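Local coordinates for tail protein, 43 kDa (Neisseria meningitidis MC58, PDB 3D37) that is of unknown exact function but probably serves as a baseplate component of a Mu-like phage tail, at residues A[23-28]-A[285-290]; A[319-324]-A[329-334]. One frame throughout, in Å; residues are numbered along the deposited sequence.

Interaction 1 (A[23-28]-A[285-290])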
ATOM      1  N   GLU A  23      -3.163  22.110  -3.069  1.00 38.33           N
ATOM      2  CA  GLU A  23      -2.927  20.981  -2.218  1.00 37.50           C
ATOM      3  C   GLU A  23      -1.504  20.478  -2.225  1.00 35.74           C
ATOM      4  O   GLU A  23      -1.066  19.925  -1.243  1.00 32.93           O
ATOM      5  CB  GLU A  23      -3.903  19.863  -2.518  1.00 39.44           C
ATOM      6  CG  GLU A  23      -3.630  18.983  -3.713  1.00 41.96           C
ATOM      7  CD  GLU A  23      -4.095  17.558  -3.455  1.00 44.58           C
ATOM      8  OE1 GLU A  23      -5.267  17.404  -2.954  1.00 53.28           O
ATOM      9  OE2 GLU A  23      -3.287  16.606  -3.719  1.00 50.03           O
ATOM     10  N   ARG A  24      -0.780  20.643  -3.354  1.00 33.96           N
ATOM     11  CA  ARG A  24       0.607  20.249  -3.402  1.00 34.08           C
ATOM     12  C   ARG A  24       1.393  21.136  -4.402  1.00 30.10           C
ATOM     13  O   ARG A  24       0.817  21.742  -5.268  1.00 29.54           O
ATOM     14  CB  ARG A  24       0.739  18.724  -3.655  1.00 35.42           C
ATOM     15  CG  ARG A  24       0.654  18.297  -5.064  1.00 40.19           C
ATOM     16  CD  ARG A  24       0.801  16.758  -5.219  1.00 41.68           C
ATOM     17  NE  ARG A  24      -0.515  16.247  -4.921  1.00 49.81           N
ATOM     18  CZ  ARG A  24      -1.355  15.690  -5.785  1.00 48.51           C
ATOM     19  NH1 ARG A  24      -1.023  15.437  -7.054  1.00 48.82           N
ATOM     20  NH2 ARG A  24      -2.545  15.392  -5.350  1.00 47.52           N
ATOM     21  N   TYR A  25       2.672  21.336  -4.144  1.00 27.46           N
ATOM     22  CA  TYR A  25       3.522  22.006  -5.115  1.00 26.73           C
ATOM     23  C   TYR A  25       4.959  21.606  -4.903  1.00 25.23           C
ATOM     24  O   TYR A  25       5.338  21.048  -3.858  1.00 25.51           O
ATOM     25  CB  TYR A  25       3.345  23.556  -5.077  1.00 25.20           C
ATOM     26  CG  TYR A  25       3.558  24.195  -3.691  1.00 24.60           C
ATOM     27  CD1 TYR A  25       4.823  24.280  -3.122  1.00 25.41           C
ATOM     28  CD2 TYR A  25       2.494  24.768  -2.983  1.00 27.24           C
ATOM     29  CE1 TYR A  25       5.036  24.901  -1.890  1.00 23.78           C
ATOM     30  CE2 TYR A  25       2.692  25.341  -1.682  1.00 26.60           C
ATOM     31  CZ  TYR A  25       3.955  25.408  -1.172  1.00 25.65           C
ATOM     32  OH  TYR A  25       4.183  26.000   0.035  1.00 24.26           O
ATOM     33  N   ASP A  26       5.751  21.903  -5.928  1.00 24.61           N
ATOM     34  CA  ASP A  26       7.178  21.715  -5.947  1.00 25.29           C
ATOM     35  C   ASP A  26       7.718  22.882  -6.727  1.00 25.00           C
ATOM     36  O   ASP A  26       7.356  23.070  -7.885  1.00 24.73           O
ATOM     37  CB  ASP A  26       7.525  20.435  -6.686  1.00 27.31           C
ATOM     38  CG  ASP A  26       7.204  19.187  -5.874  1.00 33.25           C
ATOM     39  OD1 ASP A  26       7.858  18.909  -4.821  1.00 42.40           O
ATOM     40  OD2 ASP A  26       6.210  18.531  -6.244  1.00 44.44           O
ATOM     41  N   ILE A  27       8.622  23.655  -6.118  1.00 26.07           N
ATOM     42  CA  ILE A  27       9.232  24.822  -6.745  1.00 25.03           C
ATOM     43  C   ILE A  27      10.738  24.623  -6.593  1.00 25.31           C
ATOM     44  O   ILE A  27      11.254  24.666  -5.473  1.00 24.24           O
ATOM     45  CB  ILE A  27       8.761  26.115  -6.062  1.00 26.14           C
ATOM     46  CG1 ILE A  27       7.237  26.232  -6.076  1.00 25.54           C
ATOM     47  CG2 ILE A  27       9.411  27.408  -6.702  1.00 24.99           C
ATOM     48  CD1 ILE A  27       6.702  27.205  -4.953  1.00 27.47           C
ATOM     49  N   ASP A  28      11.411  24.363  -7.724  1.00 25.11           N
ATOM     50  CA  ASP A  28      12.760  23.925  -7.732  1.00 26.04           C
ATOM     51  C   ASP A  28      13.687  24.887  -8.440  1.00 25.57           C
ATOM     52  O   ASP A  28      13.451  25.264  -9.588  1.00 26.64           O
ATOM     53  CB  ASP A  28      12.910  22.504  -8.260  1.00 26.75           C
ATOM     54  CG  ASP A  28      14.249  21.882  -7.827  1.00 26.90           C
ATOM     55  OD1 ASP A  28      15.318  22.343  -8.265  1.00 30.60           O
ATOM     56  OD2 ASP A  28      14.238  20.906  -7.082  1.00 34.56           O
ATOM     57  N   GLY A 285      11.310  22.049   7.882  1.00 28.50           N
ATOM     58  CA  GLY A 285       9.900  22.406   7.805  1.00 27.48           C
ATOM     59  C   GLY A 285       9.887  23.892   7.444  1.00 27.30           C
ATOM     60  O   GLY A 285      10.804  24.591   7.767  1.00 26.80           O
ATOM     61  N   GLY A 286       8.829  24.360   6.801  1.00 28.45           N
ATOM     62  CA  GLY A 286       8.754  25.787   6.354  1.00 28.67           C
ATOM     63  C   GLY A 286       9.540  26.060   5.080  1.00 28.63           C
ATOM     64  O   GLY A 286      10.131  25.141   4.472  1.00 28.51           O
ATOM     65  N   HIS A 287       9.553  27.342   4.716  1.00 27.05           N
ATOM     66  CA  HIS A 287      10.239  27.906   3.588  1.00 27.43           C
ATOM     67  C   HIS A 287      11.204  29.052   3.914  1.00 27.41           C
ATOM     68  O   HIS A 287      11.914  29.515   3.039  1.00 25.65           O
ATOM     69  CB  HIS A 287       9.235  28.393   2.569  1.00 27.49           C
ATOM     70  CG  HIS A 287       8.425  27.279   1.973  1.00 27.55           C
ATOM     71  ND1 HIS A 287       7.168  27.476   1.456  1.00 29.74           N
ATOM     72  CD2 HIS A 287       8.662  25.952   1.887  1.00 22.71           C
ATOM     73  CE1 HIS A 287       6.676  26.320   1.053  1.00 25.84           C
ATOM     74  NE2 HIS A 287       7.589  25.395   1.255  1.00 29.06           N
ATOM     75  N   LYS A 288      11.238  29.474   5.187  1.00 27.09           N
ATOM     76  CA  LYS A 288      12.062  30.613   5.628  1.00 28.28           C
ATOM     77  C   LYS A 288      12.983  30.233   6.758  1.00 28.54           C
ATOM     78  O   LYS A 288      12.655  29.404   7.557  1.00 27.15           O
ATOM     79  CB  LYS A 288      11.183  31.733   6.126  1.00 28.31           C
ATOM     80  CG  LYS A 288      10.530  32.450   5.002  1.00 29.49           C
ATOM     81  CD  LYS A 288       9.397  33.353   5.465  1.00 27.50           C
ATOM     82  CE  LYS A 288       8.993  34.260   4.304  1.00 33.09           C
ATOM     83  NZ  LYS A 288       7.798  35.185   4.558  1.00 34.10           N
ATOM     84  N   THR A 289      14.144  30.846   6.783  1.00 29.27           N
ATOM     85  CA  THR A 289      14.942  30.861   7.989  1.00 31.36           C
ATOM     86  C   THR A 289      14.215  31.561   9.159  1.00 31.99           C
ATOM     87  O   THR A 289      13.254  32.291   8.987  1.00 29.46           O
ATOM     88  CB  THR A 289      16.225  31.619   7.800  1.00 30.73           C
ATOM     89  OG1 THR A 289      15.932  33.037   7.695  1.00 31.58           O
ATOM     90  CG2 THR A 289      16.981  31.125   6.569  1.00 29.24           C
ATOM     91  N   ARG A 290      14.740  31.346  10.351  1.00 34.33           N
ATOM     92  CA  ARG A 290      14.247  32.014  11.540  1.00 36.15           C
ATOM     93  C   ARG A 290      14.187  33.549  11.410  1.00 34.26           C
ATOM     94  O   ARG A 290      13.330  34.182  11.995  1.00 34.54           O
ATOM     95  CB  ARG A 290      15.109  31.642  12.765  1.00 36.83           C
ATOM     96  CG  ARG A 290      14.580  30.473  13.496  1.00 41.51           C
ATOM     97  CD  ARG A 290      14.803  30.566  15.039  1.00 44.35           C
ATOM     98  NE  ARG A 290      13.701  31.239  15.766  1.00 49.74           N
ATOM     99  CZ  ARG A 290      12.431  30.806  15.824  1.00 50.49           C
ATOM    100  NH1 ARG A 290      12.030  29.694  15.219  1.00 50.61           N
ATOM    101  NH2 ARG A 290      11.540  31.516  16.498  1.00 51.73           N
TER

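Interaction 2 (A[319-324]-A[329-334])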
ATOM      1  N   ARG A 319      17.524  24.285  -4.231  1.00 26.53           N
ATOM      2  CA  ARG A 319      16.510  24.226  -3.242  1.00 27.48           C
ATOM      3  C   ARG A 319      15.124  24.030  -3.798  1.00 25.89           C
ATOM      4  O   ARG A 319      14.765  24.572  -4.832  1.00 23.49           O
ATOM      5  CB  ARG A 319      16.564  25.426  -2.279  1.00 29.26           C
ATOM      6  CG  ARG A 319      16.021  26.673  -2.753  1.00 31.52           C
ATOM      7  CD  ARG A 319      14.501  26.857  -2.485  1.00 28.69           C
ATOM      8  NE  ARG A 319      14.235  28.089  -3.181  1.00 28.97           N
ATOM      9  CZ  ARG A 319      13.842  28.258  -4.434  1.00 30.63           C
ATOM     10  NH1 ARG A 319      13.491  27.281  -5.229  1.00 29.46           N
ATOM     11  NH2 ARG A 319      13.770  29.481  -4.875  1.00 32.35           N
ATOM     12  N   ARG A 320      14.351  23.251  -3.062  1.00 25.95           N
ATOM     13  CA  ARG A 320      13.004  22.897  -3.473  1.00 27.46           C
ATOM     14  C   ARG A 320      12.009  23.178  -2.355  1.00 25.46           C
ATOM     15  O   ARG A 320      12.051  22.558  -1.309  1.00 26.34           O
ATOM     16  CB  ARG A 320      13.061  21.434  -3.919  1.00 27.26           C
ATOM     17  CG  ARG A 320      11.836  20.718  -4.462  1.00 30.05           C
ATOM     18  CD  ARG A 320      12.323  19.264  -4.782  1.00 32.80           C
ATOM     19  NE  ARG A 320      11.202  18.391  -4.834  1.00 42.05           N
ATOM     20  CZ  ARG A 320      11.169  17.104  -4.446  1.00 44.78           C
ATOM     21  NH1 ARG A 320      12.259  16.439  -4.002  1.00 43.92           N
ATOM     22  NH2 ARG A 320       9.983  16.482  -4.492  1.00 45.28           N
ATOM     23  N   PHE A 321      11.135  24.160  -2.605  1.00 25.95           N
ATOM     24  CA  PHE A 321       9.939  24.407  -1.827  1.00 26.17           C
ATOM     25  C   PHE A 321       8.880  23.349  -2.177  1.00 25.98           C
ATOM     26  O   PHE A 321       8.554  23.121  -3.348  1.00 25.53           O
ATOM     27  CB  PHE A 321       9.320  25.804  -2.084  1.00 25.45           C
ATOM     28  CG  PHE A 321      10.224  26.974  -1.795  1.00 25.54           C
ATOM     29  CD1 PHE A 321      10.899  27.102  -0.581  1.00 27.58           C
ATOM     30  CD2 PHE A 321      10.326  28.017  -2.730  1.00 23.16           C
ATOM     31  CE1 PHE A 321      11.707  28.256  -0.306  1.00 26.07           C
ATOM     32  CE2 PHE A 321      11.131  29.188  -2.467  1.00 23.26           C
ATOM     33  CZ  PHE A 321      11.793  29.314  -1.279  1.00 26.64           C
ATOM     34  N   MET A 322       8.366  22.706  -1.146  1.00 26.25           N
ATOM     35  CA  MET A 322       7.463  21.610  -1.272  1.00 27.37           C
ATOM     36  C   MET A 322       6.247  21.759  -0.330  1.00 27.69           C
ATOM     37  O   MET A 322       6.369  22.225   0.789  1.00 27.81           O
ATOM     38  CB  MET A 322       8.194  20.304  -0.925  1.00 28.03           C
ATOM     39  CG  MET A 322       9.521  20.034  -1.696  1.00 29.05           C
ATOM     40  SD  MET A 322      10.206  18.351  -1.334  1.00 25.30           S
ATOM     41  CE  MET A 322      10.728  18.604   0.336  1.00 33.90           C
ATOM     42  N   LEU A 323       5.089  21.369  -0.821  1.00 29.16           N
ATOM     43  CA  LEU A 323       3.895  21.130  -0.024  1.00 30.37           C
ATOM     44  C   LEU A 323       3.357  19.767  -0.432  1.00 31.48           C
ATOM     45  O   LEU A 323       3.222  19.508  -1.613  1.00 30.81           O
ATOM     46  CB  LEU A 323       2.785  22.164  -0.322  1.00 29.30           C
ATOM     47  CG  LEU A 323       1.354  22.043   0.272  1.00 30.50           C
ATOM     48  CD1 LEU A 323       1.336  22.109   1.801  1.00 29.94           C
ATOM     49  CD2 LEU A 323       0.453  23.101  -0.372  1.00 30.63           C
ATOM     50  N   SER A 324       3.023  18.947   0.558  1.00 34.25           N
ATOM     51  CA  SER A 324       2.268  17.724   0.374  1.00 36.55           C
ATOM     52  C   SER A 324       1.246  17.574   1.475  1.00 38.49           C
ATOM     53  O   SER A 324       1.393  18.143   2.572  1.00 37.33           O
ATOM     54  CB  SER A 324       3.173  16.483   0.372  1.00 36.41           C
ATOM     55  OG  SER A 324       3.971  16.326   1.537  1.00 37.53           O
ATOM     56  N   THR A 329       4.422  21.654   4.649  1.00 32.02           N
ATOM     57  CA  THR A 329       5.337  22.642   4.065  1.00 32.08           C
ATOM     58  C   THR A 329       6.781  22.356   4.459  1.00 29.60           C
ATOM     59  O   THR A 329       7.106  22.324   5.611  1.00 29.57           O
ATOM     60  CB  THR A 329       4.858  24.090   4.520  1.00 33.33           C
ATOM     61  OG1 THR A 329       3.560  24.346   3.950  1.00 37.14           O
ATOM     62  CG2 THR A 329       5.761  25.123   3.985  1.00 32.75           C
ATOM     63  N   GLN A 330       7.645  22.143   3.480  1.00 27.24           N
ATOM     64  CA  GLN A 330       9.061  21.914   3.688  1.00 28.40           C
ATOM     65  C   GLN A 330       9.929  22.529   2.601  1.00 26.45           C
ATOM     66  O   GLN A 330       9.433  22.954   1.587  1.00 27.37           O
ATOM     67  CB  GLN A 330       9.321  20.370   3.715  1.00 27.36           C
ATOM     68  CG  GLN A 330       8.562  19.581   4.878  1.00 29.28           C
ATOM     69  CD  GLN A 330       8.688  18.101   4.585  1.00 30.47           C
ATOM     70  OE1 GLN A 330       8.321  17.665   3.491  1.00 32.29           O
ATOM     71  NE2 GLN A 330       9.200  17.342   5.523  1.00 32.09           N
ATOM     72  N   THR A 331      11.233  22.531   2.858  1.00 26.86           N
ATOM     73  CA  THR A 331      12.227  22.905   1.919  1.00 26.44           C
ATOM     74  C   THR A 331      13.305  21.811   1.918  1.00 26.36           C
ATOM     75  O   THR A 331      13.826  21.400   2.975  1.00 25.85           O
ATOM     76  CB  THR A 331      12.833  24.358   2.149  1.00 27.19           C
ATOM     77  OG1 THR A 331      11.772  25.278   2.445  1.00 26.59           O
ATOM     78  CG2 THR A 331      13.628  24.850   0.864  1.00 25.13           C
ATOM     79  N   GLU A 332      13.627  21.346   0.712  1.00 27.15           N
ATOM     80  CA  GLU A 332      14.848  20.554   0.505  1.00 27.00           C
ATOM     81  C   GLU A 332      15.959  21.444   0.124  1.00 25.55           C
ATOM     82  O   GLU A 332      15.856  22.298  -0.817  1.00 25.90           O
ATOM     83  CB  GLU A 332      14.573  19.507  -0.580  1.00 26.91           C
ATOM     84  CG  GLU A 332      15.807  18.807  -1.130  1.00 30.28           C
ATOM     85  CD  GLU A 332      15.420  17.871  -2.322  1.00 31.82           C
ATOM     86  OE1 GLU A 332      14.531  17.014  -2.048  1.00 34.04           O
ATOM     87  OE2 GLU A 332      16.000  18.044  -3.451  1.00 29.45           O
ATOM     88  N   LEU A 333      17.049  21.291   0.852  1.00 26.16           N
ATOM     89  CA  LEU A 333      18.239  22.119   0.702  1.00 25.45           C
ATOM     90  C   LEU A 333      19.394  21.246   0.190  1.00 25.97           C
ATOM     91  O   LEU A 333      19.817  20.314   0.883  1.00 25.31           O
ATOM     92  CB  LEU A 333      18.602  22.797   2.028  1.00 26.04           C
ATOM     93  CG  LEU A 333      17.480  23.576   2.776  1.00 28.28           C
ATOM     94  CD1 LEU A 333      17.975  23.907   4.181  1.00 28.25           C
ATOM     95  CD2 LEU A 333      17.069  24.827   1.993  1.00 25.31           C
ATOM     96  N   ARG A 334      19.824  21.485  -1.043  1.00 24.76           N
ATOM     97  CA  ARG A 334      20.897  20.693  -1.663  1.00 26.24           C
ATOM     98  C   ARG A 334      22.177  21.472  -1.477  1.00 25.60           C
ATOM     99  O   ARG A 334      22.423  22.461  -2.127  1.00 25.70           O
ATOM    100  CB  ARG A 334      20.616  20.406  -3.147  1.00 25.66           C
ATOM    101  CG  ARG A 334      19.278  19.658  -3.288  1.00 28.60           C
ATOM    102  CD  ARG A 334      19.074  19.089  -4.707  1.00 28.59           C
ATOM    103  NE  ARG A 334      18.909  20.140  -5.699  1.00 25.52           N
ATOM    104  CZ  ARG A 334      17.743  20.636  -6.086  1.00 28.97           C
ATOM    105  NH1 ARG A 334      16.595  20.226  -5.546  1.00 29.98           N
ATOM    106  NH2 ARG A 334      17.722  21.589  -6.984  1.00 28.01           N
TER

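Interaction 1 (A[23-28]-A[285-290])
The backbone N of H287, the residue that meets Y25 here, is hydrogen-bonded to the hydroxyl of Y8. The ring of Y8 also stacks on the imidazole. The Y25 and H287 side chains point at each other from opposite directions. The two rings meet rim to rim, with neither over the face of the other. Their centroids are 5.8 Å apart and their planes lie at 53°. Y25 CE1 comes to 3.7 Å from H287 CE1. The phenol OH is modelled too close to H287 CE1, at the edge of the imidazole, and the detail of the fit is therefore doubtful. Strand 24-30 belongs to the GpP-like N-terminal region, and the loop 285-290 to the C-terminal region. Both families belong to the phage-barrel clan. The rings join parts of the chain more than 250 residues apart. Strand 24-30 runs between strands 37-42 and 310-324. E23 and R24 both face V41 in a classic beta bulge at its start. With CG between the backbone N and the carbonyl carbon (chi1 55°), the Y25 ring extends from this strand to H287. Y25 and H287 are both buried: the Y25 ring also meets F40, and the imidazole touches I63 of strand 58-63.

Interaction 2 (A[319-324]-A[329-334])
E332 divides its carboxylate between two arginines, R320 on the facing strand and R334 on its own. R320 NH1 meets E332 OE1 at 3.1 Å, a salt bridge whose hydrogen bond is weak and bent, with the two flat groups 86° apart. R334 NH1 reaches E332 OE2, also at 3.1 Å but much straighter. It meets the anti side of that oxygen, tilted 30° out of the carboxylate plane. M322 SD sits 3.5 Å above the R320 guanidinium, over its centre. M322 bends at chi3 (-71°), which carries CE across to the facing strand, 4.1 Å from CB of E332. Beneath these side chains is an antiparallel beta hairpin of the C-terminal region. R320 with E332 and M322 with Q330 are its hydrogen-bonded pairs. On the other face R319 NE lies 3.3 Å above the F321 ring, toward its rim, and is hydrogen-bonded to W295 O. T331 OG1, whose polar partner is G286 O, meets the edge of the same ring. The arginines have further acids: R320 NH2 bridges to D26, R334 NH2 to D28 and D30. Such a network of alternating charges would probably keep E332 ionised and tie the hairpin to strand 24-30.

How the interactions relate
The centres of interactions 1 and 2 are about 4 Å apart, on the same side of the chain's centre. Strand 319-324 of interaction 2 pairs with strand 24-28 of interaction 1 on one side and with 330-334 on the other. I27 N is 2.8 Å from F321 O, a probable backbone hydrogen bond joining the two contacts. On the loop side, G286 O lies 2.6 Å from T331 OG1, also probably hydrogen-bonded. H287 then packs over the hairpin: its CD2 is 3.2 Å from T331 OG1, its ring meets that of F321, and NE2 bonds weakly to M322 O. One imidazole thus touches both hairpin strands as well as Y25.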